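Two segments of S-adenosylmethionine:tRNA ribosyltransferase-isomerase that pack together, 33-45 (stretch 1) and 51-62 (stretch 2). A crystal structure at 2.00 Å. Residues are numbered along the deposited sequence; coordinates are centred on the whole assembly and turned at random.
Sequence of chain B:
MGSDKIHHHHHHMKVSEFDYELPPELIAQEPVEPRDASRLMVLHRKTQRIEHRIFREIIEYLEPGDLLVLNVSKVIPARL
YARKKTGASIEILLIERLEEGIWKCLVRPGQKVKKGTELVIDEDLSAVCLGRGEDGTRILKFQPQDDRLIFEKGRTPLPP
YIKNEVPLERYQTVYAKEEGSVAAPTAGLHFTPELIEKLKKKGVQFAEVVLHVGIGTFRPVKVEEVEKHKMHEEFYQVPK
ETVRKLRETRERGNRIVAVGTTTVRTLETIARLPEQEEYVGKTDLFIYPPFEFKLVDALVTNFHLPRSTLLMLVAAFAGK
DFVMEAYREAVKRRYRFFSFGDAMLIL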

# COMPACT_ATOMS: atom_id res chain seq x y z
N GLU B 33 -4.12 -12.52 1.29
CA GLU B 33 -4.59 -13.16 0.06
C GLU B 33 -5.12 -14.56 0.40
O GLU B 33 -4.45 -15.27 1.13
CB GLU B 33 -3.46 -13.22 -0.98
CG GLU B 33 -3.94 -13.07 -2.42
CD GLU B 33 -4.61 -11.72 -2.70
OE1 GLU B 33 -5.57 -11.69 -3.52
OE2 GLU B 33 -4.18 -10.68 -2.11
N PRO B 34 -6.31 -14.93 -0.03
CA PRO B 34 -7.27 -14.05 -0.76
C PRO B 34 -7.82 -12.91 0.12
O PRO B 34 -7.74 -12.97 1.34
CB PRO B 34 -8.40 -15.02 -1.13
CG PRO B 34 -8.36 -16.05 -0.07
CD PRO B 34 -6.89 -16.25 0.27
N ARG B 35 -8.36 -11.88 -0.50
CA ARG B 35 -8.76 -10.67 0.23
C ARG B 35 -9.87 -10.91 1.27
O ARG B 35 -9.93 -10.22 2.28
CB ARG B 35 -9.18 -9.59 -0.75
CG ARG B 35 -8.08 -9.10 -1.69
CD ARG B 35 -6.94 -8.36 -0.99
NE ARG B 35 -6.10 -7.63 -1.95
N ASP B 36 -10.69 -11.92 1.06
CA ASP B 36 -11.80 -12.20 1.97
C ASP B 36 -11.46 -13.19 3.05
O ASP B 36 -12.35 -13.71 3.73
CB ASP B 36 -13.04 -12.59 1.22
CG ASP B 36 -12.84 -13.76 0.29
OD1 ASP B 36 -11.77 -14.41 0.30
OD2 ASP B 36 -13.75 -14.07 -0.51
N ALA B 37 -10.17 -13.40 3.24
CA ALA B 37 -9.67 -14.18 4.33
C ALA B 37 -9.17 -13.23 5.40
O ALA B 37 -8.66 -13.67 6.42
CB ALA B 37 -8.53 -15.12 3.88
N SER B 38 -9.37 -11.93 5.21
CA SER B 38 -9.08 -10.98 6.29
C SER B 38 -10.07 -11.20 7.46
O SER B 38 -11.10 -11.90 7.31
CB SER B 38 -9.12 -9.55 5.75
OG SER B 38 -10.45 -9.17 5.48
N ARG B 39 -9.73 -10.66 8.64
CA ARG B 39 -10.63 -10.72 9.80
C ARG B 39 -11.77 -9.73 9.60
O ARG B 39 -11.62 -8.76 8.85
CB ARG B 39 -9.88 -10.41 11.09
CG ARG B 39 -8.77 -11.39 11.30
CD ARG B 39 -8.00 -11.20 12.58
NE ARG B 39 -8.80 -11.67 13.67
CZ ARG B 39 -8.38 -11.80 14.91
NH1 ARG B 39 -7.14 -11.48 15.25
NH2 ARG B 39 -9.24 -12.24 15.83
N LEU B 40 -12.92 -10.04 10.18
CA LEU B 40 -14.11 -9.17 10.17
C LEU B 40 -14.63 -9.15 11.59
O LEU B 40 -15.15 -10.16 12.06
CB LEU B 40 -15.20 -9.73 9.23
CG LEU B 40 -16.56 -9.00 9.14
CD1 LEU B 40 -16.39 -7.63 8.51
CD2 LEU B 40 -17.61 -9.77 8.39
N MET B 41 -14.53 -7.99 12.24
CA MET B 41 -15.20 -7.77 13.51
C MET B 41 -16.62 -7.27 13.22
O MET B 41 -16.80 -6.33 12.47
CB MET B 41 -14.47 -6.71 14.35
CG MET B 41 -15.02 -6.60 15.76
SD MET B 41 -14.09 -5.49 16.83
CE MET B 41 -12.53 -6.31 17.00
N VAL B 42 -17.61 -7.88 13.86
CA VAL B 42 -19.00 -7.51 13.68
C VAL B 42 -19.53 -6.89 14.96
O VAL B 42 -19.49 -7.52 16.03
CB VAL B 42 -19.85 -8.73 13.29
CG1 VAL B 42 -21.27 -8.32 13.01
CG2 VAL B 42 -19.27 -9.42 12.02
N LEU B 43 -20.08 -5.69 14.81
CA LEU B 43 -20.68 -4.91 15.87
C LEU B 43 -22.20 -4.82 15.68
O LEU B 43 -22.68 -4.39 14.64
CB LEU B 43 -20.08 -3.49 15.86
CG LEU B 43 -18.78 -3.30 16.67
CD1 LEU B 43 -17.72 -4.20 16.25
CD2 LEU B 43 -18.34 -1.89 16.56
N HIS B 44 -22.94 -5.25 16.70
CA HIS B 44 -24.39 -5.22 16.70
C HIS B 44 -24.81 -4.09 17.63
O HIS B 44 -24.75 -4.22 18.85
CB HIS B 44 -24.95 -6.56 17.20
CG HIS B 44 -24.56 -7.75 16.37
ND1 HIS B 44 -25.35 -8.24 15.36
CD2 HIS B 44 -23.47 -8.55 16.43
CE1 HIS B 44 -24.77 -9.30 14.83
NE2 HIS B 44 -23.63 -9.52 15.46
N ARG B 45 -25.22 -2.97 17.07
CA ARG B 45 -25.35 -1.76 17.90
C ARG B 45 -26.40 -1.84 18.98
O ARG B 45 -26.15 -1.43 20.09
CB ARG B 45 -25.63 -0.53 17.06
CG ARG B 45 -24.47 -0.09 16.18
CD ARG B 45 -24.91 0.95 15.17
NE ARG B 45 -25.76 0.41 14.12
CZ ARG B 45 -26.31 1.16 13.18
NH1 ARG B 45 -27.05 0.62 12.25
NH2 ARG B 45 -26.11 2.47 13.18
N GLU B 51 -18.64 -9.66 17.63
CA GLU B 51 -18.15 -10.96 17.18
C GLU B 51 -16.90 -10.85 16.35
O GLU B 51 -16.62 -9.83 15.71
CB GLU B 51 -19.16 -11.67 16.29
CG GLU B 51 -20.55 -11.85 16.84
CD GLU B 51 -21.40 -12.59 15.84
OE1 GLU B 51 -22.24 -11.98 15.14
OE2 GLU B 51 -21.16 -13.78 15.72
N HIS B 52 -16.15 -11.95 16.34
CA HIS B 52 -14.87 -12.00 15.64
C HIS B 52 -14.93 -13.09 14.56
O HIS B 52 -14.93 -14.26 14.87
CB HIS B 52 -13.77 -12.28 16.66
CG HIS B 52 -13.75 -11.27 17.75
ND1 HIS B 52 -13.19 -10.02 17.59
CD2 HIS B 52 -14.31 -11.28 18.98
CE1 HIS B 52 -13.37 -9.32 18.70
NE2 HIS B 52 -14.05 -10.06 19.55
N ARG B 53 -14.98 -12.66 13.30
CA ARG B 53 -15.27 -13.53 12.15
C ARG B 53 -14.18 -13.32 11.09
O ARG B 53 -13.17 -12.66 11.37
CB ARG B 53 -16.67 -13.22 11.59
CG ARG B 53 -17.76 -13.42 12.65
CD ARG B 53 -17.98 -14.94 13.03
NE ARG B 53 -19.23 -15.17 12.41
CZ ARG B 53 -19.52 -16.07 11.55
NH1 ARG B 53 -18.74 -17.07 11.23
NH2 ARG B 53 -20.72 -16.01 11.08
N ILE B 54 -14.40 -13.95 9.93
CA ILE B 54 -13.58 -13.82 8.74
C ILE B 54 -14.44 -13.18 7.67
O ILE B 54 -15.64 -13.42 7.65
CB ILE B 54 -13.10 -15.23 8.26
CG1 ILE B 54 -12.24 -15.87 9.33
CG2 ILE B 54 -12.36 -15.15 6.94
CD1 ILE B 54 -11.12 -15.01 9.79
N PHE B 55 -13.82 -12.40 6.78
CA PHE B 55 -14.58 -11.57 5.87
C PHE B 55 -15.60 -12.31 5.04
O PHE B 55 -16.71 -11.82 4.84
CB PHE B 55 -13.69 -10.71 4.95
CG PHE B 55 -14.46 -9.54 4.36
CD1 PHE B 55 -14.57 -8.36 5.05
CD2 PHE B 55 -15.10 -9.66 3.15
CE1 PHE B 55 -15.32 -7.31 4.52
CE2 PHE B 55 -15.84 -8.65 2.63
CZ PHE B 55 -15.97 -7.47 3.32
N ARG B 56 -15.23 -13.47 4.51
CA ARG B 56 -16.14 -14.22 3.62
C ARG B 56 -17.44 -14.63 4.33
O ARG B 56 -18.45 -14.88 3.68
CB ARG B 56 -15.46 -15.45 3.04
CG ARG B 56 -14.99 -16.46 4.09
CD ARG B 56 -14.34 -17.72 3.50
NE ARG B 56 -13.29 -17.38 2.54
CZ ARG B 56 -11.97 -17.47 2.75
NH1 ARG B 56 -11.47 -17.93 3.91
NH2 ARG B 56 -11.15 -17.10 1.77
N GLU B 57 -17.41 -14.66 5.66
CA GLU B 57 -18.61 -14.93 6.51
C GLU B 57 -19.59 -13.75 6.64
O GLU B 57 -20.63 -13.84 7.31
CB GLU B 57 -18.12 -15.38 7.89
CG GLU B 57 -17.41 -16.72 7.82
CD GLU B 57 -16.58 -17.06 9.05
OE1 GLU B 57 -16.20 -16.17 9.83
OE2 GLU B 57 -16.29 -18.24 9.22
N ILE B 58 -19.30 -12.64 5.95
CA ILE B 58 -20.23 -11.51 5.87
C ILE B 58 -21.56 -11.92 5.32
O ILE B 58 -22.57 -11.38 5.74
CB ILE B 58 -19.64 -10.32 5.02
CG1 ILE B 58 -20.46 -9.04 5.24
CG2 ILE B 58 -19.53 -10.67 3.52
CD1 ILE B 58 -19.76 -7.82 4.76
N ILE B 59 -21.57 -12.91 4.44
CA ILE B 59 -22.82 -13.40 3.87
C ILE B 59 -23.85 -13.89 4.93
O ILE B 59 -25.05 -13.81 4.73
CB ILE B 59 -22.50 -14.52 2.87
CG1 ILE B 59 -23.73 -14.88 2.02
CG2 ILE B 59 -21.91 -15.74 3.58
CD1 ILE B 59 -23.34 -15.63 0.75
N GLU B 60 -23.37 -14.39 6.05
CA GLU B 60 -24.24 -14.87 7.15
C GLU B 60 -25.02 -13.74 7.87
O GLU B 60 -25.83 -14.02 8.76
CB GLU B 60 -23.38 -15.60 8.18
CG GLU B 60 -22.67 -16.80 7.58
CD GLU B 60 -21.77 -17.48 8.57
OE1 GLU B 60 -21.88 -17.18 9.77
OE2 GLU B 60 -20.98 -18.33 8.18
N TYR B 61 -24.72 -12.48 7.52
CA TYR B 61 -25.35 -11.32 8.11
C TYR B 61 -26.26 -10.62 7.11
O TYR B 61 -26.92 -9.67 7.47
CB TYR B 61 -24.28 -10.33 8.61
CG TYR B 61 -23.47 -10.94 9.72
CD1 TYR B 61 -22.29 -11.58 9.45
CD2 TYR B 61 -23.96 -10.96 11.03
CE1 TYR B 61 -21.53 -12.17 10.46
CE2 TYR B 61 -23.24 -11.56 12.06
CZ TYR B 61 -22.01 -12.17 11.76
OH TYR B 61 -21.27 -12.77 12.75
N LEU B 62 -26.30 -11.09 5.88
CA LEU B 62 -27.01 -10.40 4.82
C LEU B 62 -28.15 -11.27 4.40
O LEU B 62 -28.04 -12.48 4.32
CB LEU B 62 -26.09 -10.07 3.62
CG LEU B 62 -24.91 -9.12 3.96
CD1 LEU B 62 -23.88 -9.01 2.83
CD2 LEU B 62 -25.40 -7.77 4.39
O HOH W 1 -11.91 -11.85 13.72

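The strongest side-chain contact joins His-44 to Glu-51. His-44 NE2 donates to Glu-51 OE1 at 2.8 Å, and the N-H...O angle of 162° is close to straight. The carboxylate oxygen lies near the plane of the imidazole, where the ring nitrogen can direct its proton. The same oxygen accepts from Tyr-61, with OH to Glu-51 OE1 at 2.7 Å. Tyr-61 OH in turn accepts from Arg-53 NE at 3.2 Å. A short polar chain therefore runs from Arg-53 through Tyr-61 and Glu-51 to His-44, crossing from stretch 2 to stretch 1 at its last step.

At the other end of the contact, Asp-36 and Arg-56 form a salt bridge. Asp-36 OD1 lies 3.1 Å from Arg-56 NH2. The hydrogen bond within it is weak, with an angle of 125°. The backbone supports the pairing: Arg-56 N donates to Asp-36 O at 3.0 Å. That carbonyl oxygen also sits over one face of the guanidinium. Pro-34 CG lies at the guanidinium edge, 3.5 Å from Arg-56 NH2.

Between these ends the two segments pair as antiparallel strands. Leu-40 and Arg-53 form one hydrogen-bonded pair, with Leu-40 N to Arg-53 O at 2.9 Å and Arg-53 N to Leu-40 O at 2.8 Å. Val-42 and Glu-51 form the next, with Val-42 N to Glu-51 O at 2.9 Å and Glu-51 N to Val-42 O at 2.8 Å. Met-41 and His-52 lie between them as a non-hydrogen-bonded pair. Here Met-41 CA approaches Glu-51 O at 3.3 Å in a CA-H...O contact. Beyond the strand, Phe-55 N donates to Ser-38 O at 2.8 Å, so backbone bonding continues into the 3-10 segment.

One water extends this network. It accepts from Arg-39 NE at 3.1 Å and donates to Arg-53 O at 2.8 Å, linking a side chain of stretch 1 to the backbone of stretch 2.

The apolar packing gathers on the sheet face that carries Leu-40 and Val-42. Leu-40 has the largest area covered by the other stretch, 121 Å². Its CD1 is 4.0 Å from Phe-55 CD1, and its CD2 is 4.0 Å from Ile-58 CB. The leucine thus reaches two residues of the 3-10 segment that follows the strand. Val-42 packs on Tyr-61: its CG1 lies over the ring face, 4.2 Å from the centroid, and its CG2 is 3.9 Å from Tyr-61 CZ. The rings of His-44 and Tyr-61 meet rim to rim, with planes at 52° and His-44 CE1 3.9 Å from Tyr-61 CE2.

Met-41 and His-52 share the other face. Met-41 CE touches the imidazole edge, 3.6 Å from His-52 CE1, while the sulfur sits obliquely to the ring. Near the Asp-36 end, Ile-54 CG2 packs on the backbone of stretch 1, 3.5 Å from Asp-36 O and 3.9 Å from Ala-37 CA. Together the two stretches bury 888 Å².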